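Local coordinates for protein transcriptional regulator, putative (Vibrio cholerae O1 biovar eltor str. N16961, PDB 3BJN) that probably binds DNA and regulates transcription as an IclR-type repressor, this chain being its C-terminal domain, which in the family typically senses small effector molecules, at residues A31-V34 with R39-C42; K71-Y76 with I135-V140; C54-V57 with S61-L64; D13-V18 with C42-E47. All coordinates share one frame; numbering follows the deposited sequence. Where two conformers were deposited one is given.

Contact 1 (A31-V34 with R39-C42); sequences AYMV and RALC
Val34 and Leu41 are joined by two backbone hydrogen bonds. Val34 N donates to Leu41 O over 2.9 Å. Leu41 N returns a bond to Val34 O at 2.8 Å, with an N-H...O angle of 165°. They form a hydrogen-bonded pair of an antiparallel hairpin. The next pair along, Met33 with Cys42, is non-hydrogen-bonded. Here Met33 CA makes a CA-H...O contact with Leu41 O at 3.2 Å.

The apolar contacts lie on two faces. Met33 is selenomethionine in the crystal, and its chain bends at chi2 (-78°) and chi3 (-74°). These bends bring it over the neighbouring strand. Its SE lies 3.8 Å from Cys42 CB, and its CE lies 4.0 Å from Ala40 CB. The sulfur of Cys42 stands anti to its own backbone N and meets the methyl of Ala31, with SG 3.9 Å from Ala31 CB. On the other face, in the Val34 conformer given, Val34 and Leu41 lie side by side and point the same way. That face is less buried.

On its far edge, strand 29-36 bonds to strand 133-143 through Met33 and Ala137. Strand 39-45 bonds in turn to strand 61-63 through Ala40 and Gln62. Helix 67-76 packs over the Met33 face, where Ser69 touches Met33 and Met73 touches Ala40.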
loop_
_atom_site.group_PDB
_atom_site.type_symbol
_atom_site.label_atom_id
_atom_site.label_comp_id
_atom_site.label_asym_id
_atom_site.label_seq_id
_atom_site.Cartn_x
_atom_site.Cartn_y
_atom_site.Cartn_z
ATOM N N ALA A 31 3.553 2.251 6.370
ATOM C CA ALA A 31 2.227 2.818 6.619
ATOM C C ALA A 31 1.128 1.780 6.446
ATOM O O ALA A 31 1.317 0.769 5.763
ATOM C CB ALA A 31 1.967 3.962 5.677
ATOM N N TYR A 32 -0.013 2.059 7.084
ATOM C CA TYR A 32 -1.248 1.313 6.879
ATOM C C TYR A 32 -2.223 2.239 6.191
ATOM O O TYR A 32 -2.525 3.333 6.695
ATOM C CB TYR A 32 -1.815 0.912 8.229
ATOM C CG TYR A 32 -3.108 0.159 8.164
ATOM C CD1 TYR A 32 -3.181 -1.068 7.523
ATOM C CD2 TYR A 32 -4.252 0.682 8.749
ATOM C CE1 TYR A 32 -4.404 -1.780 7.490
ATOM C CE2 TYR A 32 -5.459 -0.008 8.721
ATOM C CZ TYR A 32 -5.523 -1.218 8.074
ATOM O OH TYR A 32 -6.722 -1.904 8.072
HETATM N N MSE A 33 -2.661 1.772 5.041
HETATM C CA MSE A 33 -3.550 2.523 4.145
HETATM C C MSE A 33 -4.906 1.852 4.077
HETATM O O MSE A 33 -4.993 0.622 4.143
HETATM C CB MSE A 33 -2.952 2.519 2.735
HETATM C CG MSE A 33 -1.417 2.638 2.691
HETATM SE SE MSE A 33 -1.050 4.545 3.001
HETATM C CE MSE A 33 -1.635 4.965 1.266
ATOM N N VAL A 34 -5.968 2.639 3.908
ATOM C CA VAL A 34 -7.285 2.033 3.688
ATOM C C VAL A 34 -7.968 2.731 2.536
ATOM O O VAL A 34 -7.735 3.922 2.280
ATOM C CB VAL A 34 -8.220 2.014 4.920
ATOM C CG1 VAL A 34 -7.605 1.193 6.055
ATOM C CG2 VAL A 34 -8.601 3.424 5.345
ATOM N N ARG A 39 -10.091 7.268 -3.024
ATOM C CA ARG A 39 -8.762 7.642 -2.468
ATOM C C ARG A 39 -8.226 6.622 -1.492
ATOM O O ARG A 39 -8.970 5.790 -0.992
ATOM C CB ARG A 39 -8.795 9.040 -1.810
ATOM C CG ARG A 39 -9.426 10.092 -2.743
ATOM C CD ARG A 39 -9.442 11.455 -2.115
ATOM N NE ARG A 39 -8.115 12.033 -1.980
ATOM C CZ ARG A 39 -7.478 12.726 -2.928
ATOM N NH1 ARG A 39 -8.022 12.912 -4.140
ATOM N NH2 ARG A 39 -6.253 13.212 -2.668
ATOM N N ALA A 40 -6.910 6.674 -1.298
ATOM C CA ALA A 40 -6.191 5.802 -0.359
ATOM C C ALA A 40 -5.841 6.695 0.825
ATOM O O ALA A 40 -5.096 7.663 0.680
ATOM C CB ALA A 40 -4.935 5.253 -1.014
ATOM N N LEU A 41 -6.399 6.378 1.985
ATOM C CA LEU A 41 -6.139 7.167 3.181
ATOM C C LEU A 41 -4.978 6.563 3.992
ATOM O O LEU A 41 -4.974 5.370 4.275
ATOM C CB LEU A 41 -7.402 7.219 4.047
ATOM C CG LEU A 41 -7.219 7.874 5.410
ATOM C CD1 LEU A 41 -6.988 9.385 5.274
ATOM C CD2 LEU A 41 -8.431 7.609 6.289
ATOM N N CYS A 42 -4.020 7.391 4.378
ATOM C CA CYS A 42 -2.960 6.901 5.253
ATOM C C CYS A 42 -3.440 6.978 6.707
ATOM O O CYS A 42 -3.549 8.069 7.276
ATOM C CB CYS A 42 -1.703 7.711 5.036
ATOM S SG CYS A 42 -0.358 7.109 6.074
#

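Contact 2 (K71-Y76 with I135-V140)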
loop_
_atom_site.group_PDB
_atom_site.type_symbol
_atom_site.label_atom_id
_atom_site.label_comp_id
_atom_site.label_asym_id
_atom_site.label_seq_id
_atom_site.Cartn_x
_atom_site.Cartn_y
_atom_site.Cartn_z
ATOM N N LYS A 71 -2.481 -0.038 -6.171
ATOM C CA LYS A 71 -2.619 -1.187 -7.072
ATOM C C LYS A 71 -2.962 -2.493 -6.336
ATOM O O LYS A 71 -3.678 -3.332 -6.870
ATOM C CB LYS A 71 -1.368 -1.356 -7.927
ATOM C CG LYS A 71 -1.177 -0.273 -8.968
ATOM C CD LYS A 71 0.046 -0.631 -9.782
ATOM C CE LYS A 71 0.659 0.557 -10.456
ATOM N NZ LYS A 71 2.023 0.176 -10.923
ATOM N N VAL A 72 -2.439 -2.670 -5.118
ATOM C CA VAL A 72 -2.827 -3.807 -4.269
ATOM C C VAL A 72 -4.309 -3.743 -3.893
ATOM O O VAL A 72 -5.036 -4.748 -3.989
ATOM C CB VAL A 72 -1.980 -3.824 -2.984
ATOM C CG1 VAL A 72 -2.668 -4.640 -1.891
ATOM C CG2 VAL A 72 -0.653 -4.373 -3.330
HETATM N N MSE A 73 -4.772 -2.555 -3.519
HETATM C CA MSE A 73 -6.149 -2.405 -3.084
HETATM C C MSE A 73 -7.089 -2.596 -4.267
HETATM O O MSE A 73 -8.093 -3.317 -4.157
HETATM C CB MSE A 73 -6.349 -1.074 -2.359
HETATM C CG MSE A 73 -5.592 -1.107 -1.018
HETATM SE SE MSE A 73 -5.891 0.449 0.095
HETATM C CE MSE A 73 -5.526 1.770 -1.115
ATOM N N LEU A 74 -6.738 -2.001 -5.408
ATOM C CA LEU A 74 -7.535 -2.193 -6.645
ATOM C C LEU A 74 -7.589 -3.673 -7.065
ATOM O O LEU A 74 -8.647 -4.163 -7.500
ATOM C CB LEU A 74 -6.998 -1.340 -7.788
ATOM C CG LEU A 74 -7.230 0.164 -7.603
ATOM C CD1 LEU A 74 -6.304 0.928 -8.603
ATOM C CD2 LEU A 74 -8.721 0.514 -7.817
ATOM N N ALA A 75 -6.469 -4.380 -6.935
ATOM C CA ALA A 75 -6.422 -5.805 -7.334
ATOM C C ALA A 75 -7.291 -6.705 -6.446
ATOM O O ALA A 75 -7.838 -7.716 -6.919
ATOM C CB ALA A 75 -4.995 -6.330 -7.347
ATOM N N TYR A 76 -7.400 -6.351 -5.168
ATOM C CA TYR A 76 -8.046 -7.235 -4.180
ATOM C C TYR A 76 -9.475 -6.877 -3.788
ATOM O O TYR A 76 -10.184 -7.722 -3.218
ATOM C CB TYR A 76 -7.181 -7.386 -2.918
ATOM C CG TYR A 76 -6.055 -8.372 -3.078
ATOM C CD1 TYR A 76 -4.823 -7.983 -3.585
ATOM C CD2 TYR A 76 -6.233 -9.718 -2.736
ATOM C CE1 TYR A 76 -3.767 -8.915 -3.737
ATOM C CE2 TYR A 76 -5.205 -10.640 -2.877
ATOM C CZ TYR A 76 -3.977 -10.237 -3.368
ATOM O OH TYR A 76 -2.984 -11.195 -3.486
ATOM N N ILE A 135 -9.567 -4.951 3.474
ATOM C CA ILE A 135 -9.785 -3.867 4.420
ATOM C C ILE A 135 -8.725 -2.760 4.366
ATOM O O ILE A 135 -9.006 -1.616 4.703
ATOM C CB ILE A 135 -10.051 -4.361 5.869
ATOM C CG1 ILE A 135 -8.854 -5.094 6.433
ATOM C CG2 ILE A 135 -11.418 -5.176 5.944
ATOM C CD1 ILE A 135 -9.009 -5.618 7.873
ATOM N N GLY A 136 -7.527 -3.094 3.907
ATOM C CA GLY A 136 -6.467 -2.101 3.821
ATOM C C GLY A 136 -5.213 -2.661 3.189
ATOM O O GLY A 136 -5.242 -3.689 2.494
ATOM N N ALA A 137 -4.104 -1.966 3.401
ATOM C CA ALA A 137 -2.822 -2.446 2.871
ATOM C C ALA A 137 -1.720 -1.993 3.780
ATOM O O ALA A 137 -1.811 -0.909 4.345
ATOM C CB ALA A 137 -2.575 -1.945 1.475
ATOM N N ILE A 138 -0.660 -2.803 3.887
ATOM C CA ILE A 138 0.573 -2.363 4.568
ATOM C C ILE A 138 1.566 -2.039 3.492
ATOM O O ILE A 138 1.679 -2.785 2.511
ATOM C CB ILE A 138 1.168 -3.501 5.465
ATOM C CG1 ILE A 138 0.251 -3.756 6.672
ATOM C CG2 ILE A 138 2.648 -3.172 5.865
ATOM C CD1 ILE A 138 0.249 -2.633 7.712
ATOM N N SER A 139 2.299 -0.944 3.655
ATOM C CA SER A 139 3.217 -0.484 2.630
ATOM C C SER A 139 4.522 0.005 3.239
ATOM O O SER A 139 4.516 0.539 4.350
ATOM C CB SER A 139 2.571 0.661 1.858
ATOM O OG SER A 139 1.321 0.268 1.298
ATOM N N VAL A 140 5.612 -0.202 2.511
ATOM C CA VAL A 140 6.869 0.495 2.781
ATOM C C VAL A 140 7.090 1.447 1.618
ATOM O O VAL A 140 6.897 1.078 0.439
ATOM C CB VAL A 140 8.037 -0.484 2.928
ATOM C CG1 VAL A 140 9.421 0.207 2.690
ATOM C CG2 VAL A 140 7.959 -1.170 4.319
#
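Helix 67-76 packs against the antiparallel sheet of this GAF-clan domain, where Met73 and Val72 meet Ala137 of strand 133-143. The local axes approach to 8.4 Å, and their directions are 146° apart. The methyl of Ala137 points at the helix and takes both contacts. Met73 CG lies 4.0 Å from Ala137 CB. Val72 CG1 comes from the preceding residue and sits 4.3 Å from the same Ala137 CB. Met73, modelled as selenomethionine, runs straight at chi2 and then bends at chi3 (-51°). Its methylene CG does the touching here. Met73 CG further grazes the backbone at Gly136 O, 4.4 Å away.

Gly136 belongs to a classic beta bulge, in which Ile135 and Gly136 both face Val128 of strand 121-130. Val72 also rests on Pro127 of that strand. Near the same helix, in the Ser139 conformer given, its OG hydrogen-bonds Ser69 OG and Ser125 OG.

Across the two segments the touch is wholly van der Waals. The small methyl of Ala137 lets the helix sit near the strand, and the fit depends on shape rather than on charge or directed bonds.

Contact 3 (C54-V57 with S61-L64)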
loop_
_atom_site.group_PDB
_atom_site.type_symbol
_atom_site.label_atom_id
_atom_site.label_comp_id
_atom_site.label_asym_id
_atom_site.label_seq_id
_atom_site.Cartn_x
_atom_site.Cartn_y
_atom_site.Cartn_z
ATOM N N CYS A 54 8.063 12.189 1.361
ATOM C CA CYS A 54 7.213 11.786 0.255
ATOM C C CYS A 54 5.734 12.193 0.400
ATOM O O CYS A 54 5.356 12.887 1.356
ATOM C CB CYS A 54 7.393 10.296 0.010
ATOM S SG CYS A 54 6.536 9.221 1.185
ATOM N N SER A 55 4.915 11.802 -0.576
ATOM C CA SER A 55 3.550 12.291 -0.659
ATOM C C SER A 55 2.590 11.676 0.353
ATOM O O SER A 55 1.497 12.202 0.538
ATOM C CB SER A 55 2.995 12.143 -2.077
ATOM O OG SER A 55 3.633 13.041 -2.964
ATOM N N PHE A 56 3.001 10.590 0.994
ATOM C CA PHE A 56 2.168 9.884 1.964
ATOM C C PHE A 56 2.331 10.496 3.346
ATOM O O PHE A 56 3.431 10.526 3.896
ATOM C CB PHE A 56 2.542 8.406 1.962
ATOM C CG PHE A 56 2.194 7.723 0.681
ATOM C CD1 PHE A 56 0.868 7.383 0.400
ATOM C CD2 PHE A 56 3.171 7.458 -0.272
ATOM C CE1 PHE A 56 0.520 6.769 -0.789
ATOM C CE2 PHE A 56 2.833 6.841 -1.466
ATOM C CZ PHE A 56 1.491 6.482 -1.725
ATOM N N VAL A 57 1.215 10.975 3.891
ATOM C CA VAL A 57 1.208 11.686 5.173
ATOM C C VAL A 57 0.033 11.138 5.989
ATOM O O VAL A 57 -1.086 11.059 5.487
ATOM C CB VAL A 57 1.025 13.212 4.951
ATOM C CG1 VAL A 57 0.814 13.961 6.292
ATOM C CG2 VAL A 57 2.252 13.798 4.226
ATOM N N SER A 61 -4.976 11.671 2.257
ATOM C CA SER A 61 -5.239 10.673 1.234
ATOM C C SER A 61 -4.708 11.081 -0.144
ATOM O O SER A 61 -4.432 12.264 -0.404
ATOM C CB SER A 61 -6.734 10.401 1.124
ATOM O OG SER A 61 -7.398 11.583 0.745
ATOM N N GLN A 62 -4.532 10.079 -0.996
ATOM C CA GLN A 62 -4.048 10.214 -2.371
ATOM C C GLN A 62 -5.044 9.516 -3.294
ATOM O O GLN A 62 -5.661 8.552 -2.880
ATOM C CB GLN A 62 -2.697 9.499 -2.514
ATOM C CG GLN A 62 -1.505 10.223 -1.862
ATOM C CD GLN A 62 -1.045 11.437 -2.667
ATOM O OE1 GLN A 62 -0.798 11.348 -3.877
ATOM N NE2 GLN A 62 -0.929 12.579 -1.996
ATOM N N PRO A 63 -5.123 9.920 -4.568
ATOM C CA PRO A 63 -6.005 9.152 -5.450
ATOM C C PRO A 63 -5.627 7.668 -5.513
ATOM O O PRO A 63 -4.438 7.311 -5.514
ATOM C CB PRO A 63 -5.789 9.820 -6.825
ATOM C CG PRO A 63 -5.287 11.193 -6.505
ATOM C CD PRO A 63 -4.456 11.033 -5.270
ATOM N N LEU A 64 -6.646 6.816 -5.570
ATOM C CA LEU A 64 -6.485 5.378 -5.653
ATOM C C LEU A 64 -6.253 5.018 -7.112
ATOM O O LEU A 64 -7.193 4.679 -7.867
ATOM C CB LEU A 64 -7.748 4.719 -5.079
ATOM C CG LEU A 64 -7.750 3.407 -4.315
ATOM C CD1 LEU A 64 -6.592 3.207 -3.446
ATOM C CD2 LEU A 64 -9.112 3.242 -3.562
#
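Gln62 reaches from strand 61-63 to Ser55 and Phe56 in the loop before it. Its amide end lies beside Ser55, with Gln62 NE2 3.5 Å from Ser55 O. This is a polar approach and does not qualify as a hydrogen bond. Gln62 NE2 also lies 3.9 Å from Ser55 CB. Lower on the chain, Gln62 CG comes obliquely to the ring of Phe56, 4.1 Å from Phe56 CE1. A bend at chi2 (-75°) turns the amide off the line of the CA-CB-CG chain, and it lies at Ser55 while CG stays near the ring. Ring and amide planes are 65° apart, so the two groups do not stack.

Further out, other residues place the partners. Ser55 OG hydrogen-bonds Asp118, and Phe56 O accepts from Gln45 NE2 of strand 39-45. The Phe56 ring rests on Met33 and Ile117. Gln62 lies on strand 61-63, an outermost strand of the sheet within this chain.

The link between loop and strand is therefore mainly van der Waals, with a long amide-carbonyl approach. Gln62 has two deposited conformers, consistent with a loose hold on its amide at this partly exposed site.

Contact 4 (D13-V18 with C42-E47)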
loop_
_atom_site.group_PDB
_atom_site.type_symbol
_atom_site.label_atom_id
_atom_site.label_comp_id
_atom_site.label_asym_id
_atom_site.label_seq_id
_atom_site.Cartn_x
_atom_site.Cartn_y
_atom_site.Cartn_z
ATOM N N ASP A 13 -4.297 -0.458 17.560
ATOM C CA ASP A 13 -3.188 -0.922 18.416
ATOM C C ASP A 13 -2.362 -2.008 17.718
ATOM O O ASP A 13 -1.119 -1.973 17.728
ATOM C CB ASP A 13 -3.689 -1.465 19.761
ATOM C CG ASP A 13 -4.293 -0.382 20.658
ATOM O OD1 ASP A 13 -4.194 0.820 20.334
ATOM O OD2 ASP A 13 -4.886 -0.744 21.699
ATOM N N ALA A 14 -3.066 -2.949 17.086
ATOM C CA ALA A 14 -2.408 -4.072 16.407
ATOM C C ALA A 14 -1.631 -3.548 15.187
ATOM O O ALA A 14 -0.477 -3.958 14.920
ATOM C CB ALA A 14 -3.442 -5.117 15.983
ATOM N N VAL A 15 -2.272 -2.647 14.458
ATOM C CA VAL A 15 -1.611 -2.001 13.305
ATOM C C VAL A 15 -0.327 -1.273 13.729
ATOM O O VAL A 15 0.722 -1.418 13.093
ATOM C CB VAL A 15 -2.576 -1.004 12.592
ATOM C CG1 VAL A 15 -1.820 -0.158 11.572
ATOM C CG2 VAL A 15 -3.734 -1.743 11.938
ATOM N N GLU A 16 -0.419 -0.473 14.796
ATOM C CA GLU A 16 0.774 0.249 15.284
ATOM C C GLU A 16 1.932 -0.686 15.622
ATOM O O GLU A 16 3.077 -0.397 15.286
ATOM C CB GLU A 16 0.417 1.163 16.466
ATOM C CG GLU A 16 -0.434 2.341 16.027
ATOM C CD GLU A 16 -0.913 3.215 17.158
ATOM O OE1 GLU A 16 -0.749 2.848 18.342
ATOM O OE2 GLU A 16 -1.499 4.281 16.859
ATOM N N ALA A 17 1.640 -1.797 16.283
ATOM C CA ALA A 17 2.659 -2.795 16.644
ATOM C C ALA A 17 3.313 -3.409 15.406
ATOM O O ALA A 17 4.531 -3.544 15.350
ATOM C CB ALA A 17 2.038 -3.891 17.529
ATOM N N VAL A 18 2.492 -3.762 14.405
ATOM C CA VAL A 18 3.002 -4.325 13.159
ATOM C C VAL A 18 3.887 -3.306 12.409
ATOM O O VAL A 18 4.968 -3.654 11.888
ATOM C CB VAL A 18 1.824 -4.834 12.284
ATOM C CG1 VAL A 18 2.221 -4.926 10.837
ATOM C CG2 VAL A 18 1.289 -6.188 12.854
ATOM N N CYS A 42 -4.020 7.391 4.378
ATOM C CA CYS A 42 -2.960 6.901 5.253
ATOM C C CYS A 42 -3.440 6.978 6.707
ATOM O O CYS A 42 -3.549 8.069 7.276
ATOM C CB CYS A 42 -1.703 7.711 5.036
ATOM S SG CYS A 42 -0.358 7.109 6.074
ATOM N N VAL A 43 -3.761 5.830 7.292
ATOM C CA VAL A 43 -4.354 5.804 8.626
ATOM C C VAL A 43 -3.303 5.820 9.740
ATOM O O VAL A 43 -3.492 6.440 10.805
ATOM C CB VAL A 43 -5.280 4.579 8.783
ATOM C CG1 VAL A 43 -5.736 4.387 10.223
ATOM C CG2 VAL A 43 -6.509 4.749 7.872
ATOM N N SER A 44 -2.181 5.154 9.490
ATOM C CA SER A 44 -1.115 5.106 10.478
ATOM C C SER A 44 0.210 5.049 9.735
ATOM O O SER A 44 0.324 4.359 8.732
ATOM C CB SER A 44 -1.270 3.888 11.378
ATOM O OG SER A 44 -0.268 3.889 12.416
ATOM N N GLN A 45 1.194 5.807 10.218
ATOM C CA GLN A 45 2.474 5.882 9.527
ATOM C C GLN A 45 3.612 6.013 10.518
ATOM O O GLN A 45 3.491 6.767 11.497
ATOM C CB GLN A 45 2.481 7.099 8.622
ATOM C CG GLN A 45 3.719 7.247 7.744
ATOM C CD GLN A 45 3.648 8.510 6.939
ATOM O OE1 GLN A 45 3.596 9.605 7.505
ATOM N NE2 GLN A 45 3.591 8.382 5.629
ATOM N N ARG A 46 4.713 5.324 10.250
ATOM C CA ARG A 46 5.879 5.377 11.138
ATOM C C ARG A 46 6.718 6.660 11.018
ATOM O O ARG A 46 7.302 7.127 11.988
ATOM C CB ARG A 46 6.736 4.107 10.983
ATOM C CG ARG A 46 6.076 2.916 11.433
ATOM C CD ARG A 46 5.864 2.974 12.849
ATOM N NE ARG A 46 7.121 3.163 13.548
ATOM C CZ ARG A 46 7.203 3.203 14.864
ATOM N NH1 ARG A 46 6.099 3.069 15.573
ATOM N NH2 ARG A 46 8.377 3.361 15.469
ATOM N N GLU A 47 6.790 7.257 9.849
ATOM C CA GLU A 47 7.708 8.362 9.753
ATOM C C GLU A 47 9.164 7.941 9.690
ATOM O O GLU A 47 9.691 7.113 10.456
ATOM C CB GLU A 47 7.491 9.400 10.875
ATOM C CG GLU A 47 8.398 9.278 12.136
ATOM C CD GLU A 47 8.766 10.641 12.728
ATOM O OE1 GLU A 47 9.507 10.691 13.743
ATOM O OE2 GLU A 47 8.312 11.679 12.181
HETATM O O HOH W 1 3.592 2.342 15.108
HETATM O O HOH W 2 -1.332 5.336 14.414
#
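Ser44 OG and Glu16 OE2 share a bridging water. The water donates to Glu16 OE2 at 2.7 Å and lies 2.7 Å from Ser44 OG. Glu16 runs extended beyond CG, which holds its carboxylate on the helix side of the serine hydroxyl, with the water between them. On the way Glu16 CG passes Ser44 OG at 3.9 Å. The hydroxyl of Ser44 stands anti to the backbone N (chi1 -176°), on the side where the water sits.

Beneath this bridge, Val15 CG1 packs on Ser44 CB at 4.1 Å. Val15 also touches Tyr32 of the adjoining strand. Helix 12-26 packs against a face of the sheet here, over strands 29-36 and 39-45. The strand is irregular here: Val43 and Ser44 both face Tyr32 in a classic beta bulge. Leu12 and Leu19 of the same helix also touch Ser44.

A second water joins the helix backbone to Arg46, just past the strand. It donates to Glu16 O at 2.8 Å and accepts from Arg46 NH1 at 2.7 Å, lying at the edge of the guanidinium and in its plane. Two conformers of Arg46 were deposited, and the bridge belongs to the one given. Arg46 NE is hydrogen-bonded to Gln23 OE1, further along helix 12-26.

All four contacts reach one antiparallel sheet in the IclR C-terminal domain. Contact 4 opens first along the chain, at helix 12-26, and closes on the same strand as contact 1; contacts 3 and 2 follow. Contact 1 is the hairpin of strands 29-36 and 39-45. Its centre lies about 8 Å from that of contact 3, 9 Å from contact 2 and 10 Å from contact 4. Contact 4 shares Cys42 with it. Contact 2 joins helix 67-76 to strand 133-143, and so spans the longest stretch of chain. Contacts 2 and 4 do not touch, their centres being about 15 Å apart. The hairpin thus connects early and late parts of the domain.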